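DNA annealing helicase and endonuclease ZRANB3 (Homo sapiens, PDB 5MKW) anneals DNA in an ATP-dependent manner and cleaves it, maintaining genome stability at stalled replication forks; this piece is its zinc-bearing HNH endonuclease domain. Local coordinates at residues V19-N24 with N91-C96; F71-H76 with L95-H100. All blocks are in the same frame, centred on the assembly; numbering follows the deposited sequence.

Interaction 1 (V19-N24 with N91-C96). With ZN (zinc ion), chain C.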
ATOM      1  N   VAL A  19       4.001   9.270   1.982  1.00 19.77           N
ATOM      2  CA  VAL A  19       4.405   8.908   3.364  1.00 19.80           C
ATOM      3  C   VAL A  19       3.303   8.167   4.087  1.00 19.56           C
ATOM      4  O   VAL A  19       2.126   8.595   4.047  1.00 18.94           O
ATOM      5  CB  VAL A  19       4.720  10.163   4.197  1.00 21.91           C
ATOM      6  CG1 VAL A  19       5.136   9.760   5.615  1.00 22.20           C
ATOM      7  CG2 VAL A  19       5.830  10.947   3.520  1.00 22.24           C
ATOM      8  N   CYS A  20       3.598   6.963   4.541  1.00 19.55           N
ATOM      9  CA  CYS A  20       2.552   6.110   5.138  1.00 20.14           C
ATOM     10  C   CYS A  20       2.033   6.759   6.411  1.00 21.59           C
ATOM     11  O   CYS A  20       2.838   7.181   7.278  1.00 21.68           O
ATOM     12  CB  CYS A  20       3.098   4.736   5.505  1.00 20.11           C
ATOM     13  SG  CYS A  20       1.866   3.622   6.238  1.00 19.96           S
ATOM     14  N   GLN A  21       0.712   6.844   6.527  1.00 20.70           N
ATOM     15  CA  GLN A  21       0.114   7.558   7.654  1.00 22.59           C
ATOM     16  C   GLN A  21       0.012   6.699   8.900  1.00 22.77           C
ATOM     17  O   GLN A  21      -0.236   7.225   9.969  1.00 22.30           O
ATOM     18  CB  GLN A  21      -1.244   8.104   7.269  1.00 21.84           C
ATOM     19  CG  GLN A  21      -1.168   9.116   6.156  1.00 22.08           C
ATOM     20  CD  GLN A  21      -0.261  10.314   6.517  1.00 23.28           C
ATOM     21  OE1 GLN A  21      -0.603  11.119   7.366  1.00 22.06           O
ATOM     22  NE2 GLN A  21       0.885  10.421   5.861  1.00 22.84           N
ATOM     23  N   LEU A  22       0.299   5.401   8.773  1.00 23.22           N
ATOM     24  CA  LEU A  22       0.332   4.498   9.934  1.00 25.09           C
ATOM     25  C   LEU A  22       1.724   4.325  10.513  1.00 27.23           C
ATOM     26  O   LEU A  22       1.874   4.378  11.726  1.00 28.68           O
ATOM     27  CB  LEU A  22      -0.274   3.136   9.613  1.00 23.42           C
ATOM     28  CG  LEU A  22      -1.722   3.205   9.133  1.00 24.96           C
ATOM     29  CD1 LEU A  22      -2.352   1.840   8.965  1.00 23.73           C
ATOM     30  CD2 LEU A  22      -2.566   4.095  10.049  1.00 25.27           C
ATOM     31  N   CYS A  23       2.726   4.071   9.665  1.00 26.44           N
ATOM     32  CA  CYS A  23       4.055   3.751  10.142  1.00 24.73           C
ATOM     33  C   CYS A  23       5.116   4.785   9.772  1.00 24.03           C
ATOM     34  O   CYS A  23       6.231   4.694  10.253  1.00 24.73           O
ATOM     35  CB  CYS A  23       4.482   2.364   9.630  1.00 25.06           C
ATOM     36  SG  CYS A  23       4.964   2.350   7.896  1.00 23.88           S
ATOM     37  N   ASN A  24       4.746   5.744   8.938  1.00 22.89           N
ATOM     38  CA  ASN A  24       5.524   6.929   8.582  0.50 23.88           C
ATOM     39  C   ASN A  24       6.787   6.658   7.769  1.00 23.33           C
ATOM     40  O   ASN A  24       7.609   7.542   7.572  1.00 23.42           O
ATOM     41  CB  ASN A  24       5.714   7.865   9.778  0.50 25.06           C
ATOM     42  CG  ASN A  24       4.377   8.282  10.374  0.50 26.07           C
ATOM     43  OD1 ASN A  24       3.466   8.770   9.665  0.50 23.05           O
ATOM     44  ND2 ASN A  24       4.180   7.923  11.640  0.50 28.68           N
ATOM     45  N   ASN A  91     -11.724  11.023   3.679  1.00 28.60           N
ATOM     46  CA  ASN A  91     -11.623   9.673   4.259  1.00 29.51           C
ATOM     47  C   ASN A  91     -10.504   8.823   3.635  1.00 25.56           C
ATOM     48  O   ASN A  91     -10.473   7.618   3.824  1.00 27.38           O
ATOM     49  CB  ASN A  91     -12.953   8.907   4.118  1.00 26.49           C
ATOM     50  CG  ASN A  91     -13.021   7.690   5.011  1.00 27.07           C
ATOM     51  OD1 ASN A  91     -12.488   7.689   6.117  1.00 25.96           O
ATOM     52  ND2 ASN A  91     -13.645   6.622   4.517  1.00 27.62           N
ATOM     53  N   LEU A  92      -9.540   9.470   2.994  1.00 24.83           N
ATOM     54  CA  LEU A  92      -8.455   8.738   2.350  1.00 25.80           C
ATOM     55  C   LEU A  92      -7.059   9.047   2.919  1.00 23.40           C
ATOM     56  O   LEU A  92      -6.787  10.156   3.369  1.00 22.22           O
ATOM     57  CB  LEU A  92      -8.469   9.028   0.866  1.00 26.88           C
ATOM     58  CG  LEU A  92      -9.745   8.607   0.129  1.00 27.08           C
ATOM     59  CD1 LEU A  92      -9.607   8.868  -1.368  1.00 28.85           C
ATOM     60  CD2 LEU A  92     -10.070   7.146   0.371  1.00 28.15           C
ATOM     61  N   GLN A  93      -6.160   8.078   2.813  1.00 20.56           N
ATOM     62  CA  GLN A  93      -4.836   8.193   3.359  1.00 19.24           C
ATOM     63  C   GLN A  93      -3.893   7.317   2.544  1.00 21.71           C
ATOM     64  O   GLN A  93      -4.313   6.345   1.921  1.00 18.62           O
ATOM     65  CB  GLN A  93      -4.810   7.809   4.833  1.00 20.21           C
ATOM     66  CG  GLN A  93      -4.926   6.302   5.086  1.00 20.16           C
ATOM     67  CD  GLN A  93      -4.989   5.898   6.526  1.00 20.14           C
ATOM     68  OE1 GLN A  93      -5.602   4.853   6.893  1.00 22.54           O
ATOM     69  NE2 GLN A  93      -4.547   6.777   7.357  1.00 19.89           N
ATOM     70  N   THR A  94      -2.619   7.682   2.612  1.00 20.04           N
ATOM     71  CA  THR A  94      -1.525   6.929   2.077  1.00 18.89           C
ATOM     72  C   THR A  94      -1.122   5.867   3.068  1.00 17.57           C
ATOM     73  O   THR A  94      -0.914   6.138   4.269  1.00 17.98           O
ATOM     74  CB  THR A  94      -0.319   7.885   1.836  1.00 19.15           C
ATOM     75  OG1 THR A  94      -0.713   8.945   0.945  1.00 18.30           O
ATOM     76  CG2 THR A  94       0.824   7.129   1.232  1.00 18.93           C
ATOM     77  N   LEU A  95      -1.011   4.652   2.555  1.00 17.12           N
ATOM     78  CA  LEU A  95      -0.426   3.529   3.289  1.00 19.20           C
ATOM     79  C   LEU A  95       0.725   2.968   2.468  1.00 18.39           C
ATOM     80  O   LEU A  95       0.598   2.793   1.240  1.00 18.90           O
ATOM     81  CB  LEU A  95      -1.460   2.400   3.496  1.00 20.48           C
ATOM     82  CG  LEU A  95      -2.726   2.644   4.318  1.00 22.88           C
ATOM     83  CD1 LEU A  95      -3.533   1.358   4.447  1.00 25.39           C
ATOM     84  CD2 LEU A  95      -2.406   3.186   5.697  1.00 24.34           C
ATOM     85  N   CYS A  96       1.823   2.595   3.122  1.00 18.35           N
ATOM     86  CA  CYS A  96       2.803   1.780   2.462  1.00 18.84           C
ATOM     87  C   CYS A  96       2.153   0.409   2.145  1.00 18.24           C
ATOM     88  O   CYS A  96       1.089   0.027   2.692  1.00 17.55           O
ATOM     89  CB  CYS A  96       4.059   1.597   3.347  1.00 19.25           C
ATOM     90  SG  CYS A  96       3.842   0.493   4.741  1.00 19.63           S
TER
HETATM   91 ZN    ZN C 201       3.141   1.686   6.648  1.00 21.72          ZN

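Interaction 2 (F71-H76 with L95-H100). With ZN (zinc ion), chain C.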
ATOM      1  N   PHE A  71       4.899   0.330  -3.755  1.00 16.31           N
ATOM      2  CA  PHE A  71       5.422   0.943  -2.534  1.00 16.25           C
ATOM      3  C   PHE A  71       4.324   1.577  -1.649  1.00 16.71           C
ATOM      4  O   PHE A  71       4.415   1.525  -0.415  1.00 16.61           O
ATOM      5  CB  PHE A  71       6.490   1.976  -2.926  1.00 16.94           C
ATOM      6  CG  PHE A  71       7.716   1.365  -3.538  1.00 17.11           C
ATOM      7  CD1 PHE A  71       7.721   0.987  -4.876  1.00 17.00           C
ATOM      8  CD2 PHE A  71       8.764   0.973  -2.741  1.00 16.96           C
ATOM      9  CE1 PHE A  71       8.830   0.339  -5.431  1.00 18.16           C
ATOM     10  CE2 PHE A  71       9.850   0.320  -3.273  1.00 18.01           C
ATOM     11  CZ  PHE A  71       9.899   0.016  -4.638  1.00 18.22           C
ATOM     12  N   TRP A  72       3.351   2.256  -2.260  1.00 16.58           N
ATOM     13  CA  TRP A  72       2.244   2.863  -1.500  1.00 16.90           C
ATOM     14  C   TRP A  72       0.926   2.799  -2.271  1.00 16.84           C
ATOM     15  O   TRP A  72       0.910   2.716  -3.499  1.00 16.51           O
ATOM     16  CB  TRP A  72       2.539   4.323  -1.046  1.00 18.08           C
ATOM     17  CG  TRP A  72       2.747   5.305  -2.108  1.00 18.33           C
ATOM     18  CD1 TRP A  72       3.924   5.606  -2.721  1.00 20.06           C
ATOM     19  CD2 TRP A  72       1.761   6.167  -2.694  1.00 20.84           C
ATOM     20  NE1 TRP A  72       3.741   6.581  -3.676  1.00 20.87           N
ATOM     21  CE2 TRP A  72       2.426   6.962  -3.663  1.00 20.89           C
ATOM     22  CE3 TRP A  72       0.404   6.375  -2.467  1.00 23.23           C
ATOM     23  CZ2 TRP A  72       1.776   7.931  -4.421  1.00 23.18           C
ATOM     24  CZ3 TRP A  72      -0.274   7.330  -3.271  1.00 24.55           C
ATOM     25  CH2 TRP A  72       0.442   8.121  -4.203  1.00 24.16           C
ATOM     26  N   GLN A  73      -0.162   2.851  -1.508  1.00 16.52           N
ATOM     27  CA  GLN A  73      -1.535   2.757  -1.984  1.00 19.03           C
ATOM     28  C   GLN A  73      -2.369   3.782  -1.196  1.00 19.69           C
ATOM     29  O   GLN A  73      -2.060   4.046  -0.034  1.00 19.39           O
ATOM     30  CB  GLN A  73      -2.098   1.362  -1.655  1.00 19.02           C
ATOM     31  CG  GLN A  73      -1.515   0.224  -2.466  1.00 20.56           C
ATOM     32  CD  GLN A  73      -1.952   0.314  -3.923  1.00 24.09           C
ATOM     33  OE1 GLN A  73      -3.096   0.699  -4.196  1.00 27.08           O
ATOM     34  NE2 GLN A  73      -1.006   0.181  -4.849  1.00 25.10           N
ATOM     35  N   VAL A  74      -3.431   4.318  -1.822  1.00 20.83           N
ATOM     36  CA  VAL A  74      -4.464   5.066  -1.108  0.50 22.04           C
ATOM     37  C   VAL A  74      -5.481   4.113  -0.504  1.00 22.33           C
ATOM     38  O   VAL A  74      -5.903   3.147  -1.161  1.00 21.39           O
ATOM     39  CB  VAL A  74      -5.195   6.019  -2.071  0.50 24.53           C
ATOM     40  CG1 VAL A  74      -6.341   6.733  -1.376  0.50 25.73           C
ATOM     41  CG2 VAL A  74      -4.206   7.022  -2.623  0.50 25.40           C
ATOM     42  N   ASP A  75      -5.902   4.375   0.725  1.00 22.97           N
ATOM     43  CA  ASP A  75      -6.915   3.535   1.342  1.00 26.00           C
ATOM     44  C   ASP A  75      -7.761   4.382   2.278  1.00 26.19           C
ATOM     45  O   ASP A  75      -7.516   5.587   2.448  1.00 23.28           O
ATOM     46  CB  ASP A  75      -6.235   2.379   2.097  1.00 28.01           C
ATOM     47  CG  ASP A  75      -7.127   1.129   2.250  1.00 36.82           C
ATOM     48  OD1 ASP A  75      -8.388   1.231   2.164  1.00 36.48           O
ATOM     49  OD2 ASP A  75      -6.551   0.068   2.561  1.00 39.54           O
ATOM     50  N   HIS A  76      -8.772   3.767   2.874  1.00 25.25           N
ATOM     51  CA  HIS A  76      -9.696   4.487   3.752  1.00 26.46           C
ATOM     52  C   HIS A  76      -9.067   4.802   5.094  1.00 26.67           C
ATOM     53  O   HIS A  76      -8.335   3.980   5.658  1.00 27.07           O
ATOM     54  CB  HIS A  76     -10.953   3.656   4.021  1.00 29.82           C
ATOM     55  CG  HIS A  76     -11.735   3.356   2.796  1.00 33.20           C
ATOM     56  ND1 HIS A  76     -11.827   2.093   2.267  1.00 36.98           N
ATOM     57  CD2 HIS A  76     -12.433   4.165   1.971  1.00 37.36           C
ATOM     58  CE1 HIS A  76     -12.591   2.125   1.190  1.00 36.92           C
ATOM     59  NE2 HIS A  76     -12.961   3.373   0.982  1.00 39.99           N
ATOM     60  N   LEU A  95      -1.011   4.652   2.555  1.00 17.12           N
ATOM     61  CA  LEU A  95      -0.426   3.529   3.289  1.00 19.20           C
ATOM     62  C   LEU A  95       0.725   2.968   2.468  1.00 18.39           C
ATOM     63  O   LEU A  95       0.598   2.793   1.240  1.00 18.90           O
ATOM     64  CB  LEU A  95      -1.460   2.400   3.496  1.00 20.48           C
ATOM     65  CG  LEU A  95      -2.726   2.644   4.318  1.00 22.88           C
ATOM     66  CD1 LEU A  95      -3.533   1.358   4.447  1.00 25.39           C
ATOM     67  CD2 LEU A  95      -2.406   3.186   5.697  1.00 24.34           C
ATOM     68  N   CYS A  96       1.823   2.595   3.122  1.00 18.35           N
ATOM     69  CA  CYS A  96       2.803   1.780   2.462  1.00 18.84           C
ATOM     70  C   CYS A  96       2.153   0.409   2.145  1.00 18.24           C
ATOM     71  O   CYS A  96       1.089   0.027   2.692  1.00 17.55           O
ATOM     72  CB  CYS A  96       4.059   1.597   3.347  1.00 19.25           C
ATOM     73  SG  CYS A  96       3.842   0.493   4.741  1.00 19.63           S
ATOM     74  N   THR A  97       2.785  -0.342   1.254  1.00 17.86           N
ATOM     75  CA  THR A  97       2.180  -1.594   0.814  1.00 17.66           C
ATOM     76  C   THR A  97       2.174  -2.688   1.877  1.00 17.38           C
ATOM     77  O   THR A  97       1.329  -3.540   1.847  1.00 18.73           O
ATOM     78  CB  THR A  97       2.788  -2.070  -0.506  1.00 18.37           C
ATOM     79  OG1 THR A  97       4.211  -1.856  -0.488  1.00 17.86           O
ATOM     80  CG2 THR A  97       2.138  -1.263  -1.658  1.00 19.19           C
ATOM     81  N   VAL A  98       3.068  -2.621   2.851  1.00 19.45           N
ATOM     82  CA  VAL A  98       3.083  -3.565   3.946  1.00 19.51           C
ATOM     83  C   VAL A  98       1.885  -3.289   4.880  1.00 20.06           C
ATOM     84  O   VAL A  98       1.120  -4.177   5.212  1.00 17.37           O
ATOM     85  CB  VAL A  98       4.421  -3.520   4.712  1.00 20.57           C
ATOM     86  CG1 VAL A  98       4.324  -4.252   6.048  1.00 22.37           C
ATOM     87  CG2 VAL A  98       5.548  -4.120   3.864  1.00 21.28           C
ATOM     88  N   CYS A  99       1.675  -2.041   5.227  1.00 19.98           N
ATOM     89  CA  CYS A  99       0.457  -1.704   5.983  1.00 21.07           C
ATOM     90  C   CYS A  99      -0.841  -1.991   5.207  1.00 21.39           C
ATOM     91  O   CYS A  99      -1.862  -2.371   5.774  1.00 20.03           O
ATOM     92  CB  CYS A  99       0.484  -0.238   6.393  1.00 21.92           C
ATOM     93  SG  CYS A  99       1.757   0.145   7.647  1.00 23.16           S
ATOM     94  N   HIS A 100      -0.828  -1.716   3.922  1.00 20.51           N
ATOM     95  CA  HIS A 100      -1.996  -1.944   3.116  1.00 20.38           C
ATOM     96  C   HIS A 100      -2.346  -3.450   3.090  1.00 22.02           C
ATOM     97  O   HIS A 100      -3.507  -3.819   3.159  1.00 18.83           O
ATOM     98  CB  HIS A 100      -1.782  -1.451   1.720  1.00 21.58           C
ATOM     99  CG  HIS A 100      -2.967  -1.626   0.851  1.00 24.10           C
ATOM    100  ND1 HIS A 100      -2.935  -2.375  -0.307  1.00 24.60           N
ATOM    101  CD2 HIS A 100      -4.194  -1.062   0.907  1.00 24.55           C
ATOM    102  CE1 HIS A 100      -4.081  -2.233  -0.939  1.00 26.49           C
ATOM    103  NE2 HIS A 100      -4.901  -1.554  -0.159  1.00 24.21           N
TER
HETATM  104 ZN    ZN C 201       3.141   1.686   6.648  1.00 21.72          ZN

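Interaction 1 (V19-N24 with N91-C96)
Zinc coordination dominates the meeting of 19-24 with 91-96. Cys20 and Cys23, spaced as a CxxC pair in the loop after helix 5-16, and Cys96 at the end of strand 92-96 each bind the ion through SG, with Cys99 completing the four-cysteine site. The three thiolates arrive by two kinds of torsion: SG of Cys20 lies anti to its backbone N (chi1 -180°), whereas SG of Cys23 and of Cys96 occupy the crowded position between backbone N and carbonyl carbon. The Cys20 SG-ZN bond measures 2.4 Å.

Hydrogen bonds form the second layer. SG of Cys20 accepts three N-H groups: Cys96 N from across the contact at 3.3 Å, nearly straight at 169°, and, from its own loop, Leu22 N at 3.5 Å and Cys23 N at 3.6 Å. One backbone bond runs beside them, Gln21 N to Thr94 O at 2.9 Å, its donor 25° above the carbonyl plane. The Gln21 chain, bent at its second torsion, curls back so that NE2 reaches Val19 O.

Van der Waals contacts fill in beside these bonds. The apolar pair Leu22 and Leu95 cross obliquely, CG of Leu22 lying 3.5 Å from CD2 of Leu95. CB and the CG2 methyl of Thr94 touch the Val19 carbonyl oxygen, while its OG1 hydrogen-bonds Glu16 OE1 of helix 5-16.

Three N-H groups converging on one metal-bound sulfur would be expected to spread the thiolate's charge, consistent with a structural site in which the ion and the amides together fasten the loop to the strand.

Interaction 2 (F71-H76 with L95-H100)
Gln73 lays its CG over one face of the His100 imidazole, 4.0 Å from the ring centroid and 25° off the normal, a CH-pi contact displaced toward the rim where ND1 lies. The chain reaches this place with CG anti to the carbonyl carbon and a bend at chi2 (-69°), which turns the amide away to bond Gly69 O through NE2. At the ring's edge, near its plane, sits OD2 of Asp75, 3.1 Å from CD2 of His100, with carboxylate and ring planes turned steeply against each other. OD1 of Asp75 accepts His76 N at 2.7 Å, from above the carboxylate plane. Nearer the backbone, CB of Asp75 packs on CD1 of Leu95, 3.7 Å away. An alanine in place of His100 would remove the ring and would probably leave the Gln73 methylene and the Asp75 carboxylate less well packed against the helix.

The backbones pair antiparallel. Gln73 and Leu95 form a reciprocal hydrogen-bonded pair, Leu95 N meeting Gln73 O at 2.9 Å almost along the C=O axis and Gln73 N in turn bonding Leu95 O. Beyond it, Thr97 N bonds Phe71 O at 3.0 Å, bent to 137°, and CG2 of Thr97 lies against the Phe71 carbonyl carbon. Cys96, the N-cap, takes Cys99 N on its metal-bound SG, so the zinc site also caps the helix.

The turn leads from strand 92-96 into helix 97-118, and strand 72-76 packs along both, as in the ββα-metal (His-Me finger) motif of HNH nucleases; Phe71 packs on helix 27-36, and the Trp72 ring makes a cation-pi contact with Arg9 of helix 5-16.

From the N terminus, helix 5-16 leads into the loop 19-24, to which strand 92-96 returns later in the chain: interaction 1 closes a long excursion that contains helices 27-36, 39-47 and 56-64 and strand 72-76. Interaction 2 closes the shorter link from strand 72-76 to strand 92-96 and the start of helix 97-118. Its first segment lies inside the span of interaction 1, but its second runs on past Cys96, so the two contacts cross, sharing Leu95 and Cys96. Strand 92-96 thus stands between zinc loop and partner strand, and the one ion ties loop, sheet and C-terminal helix together.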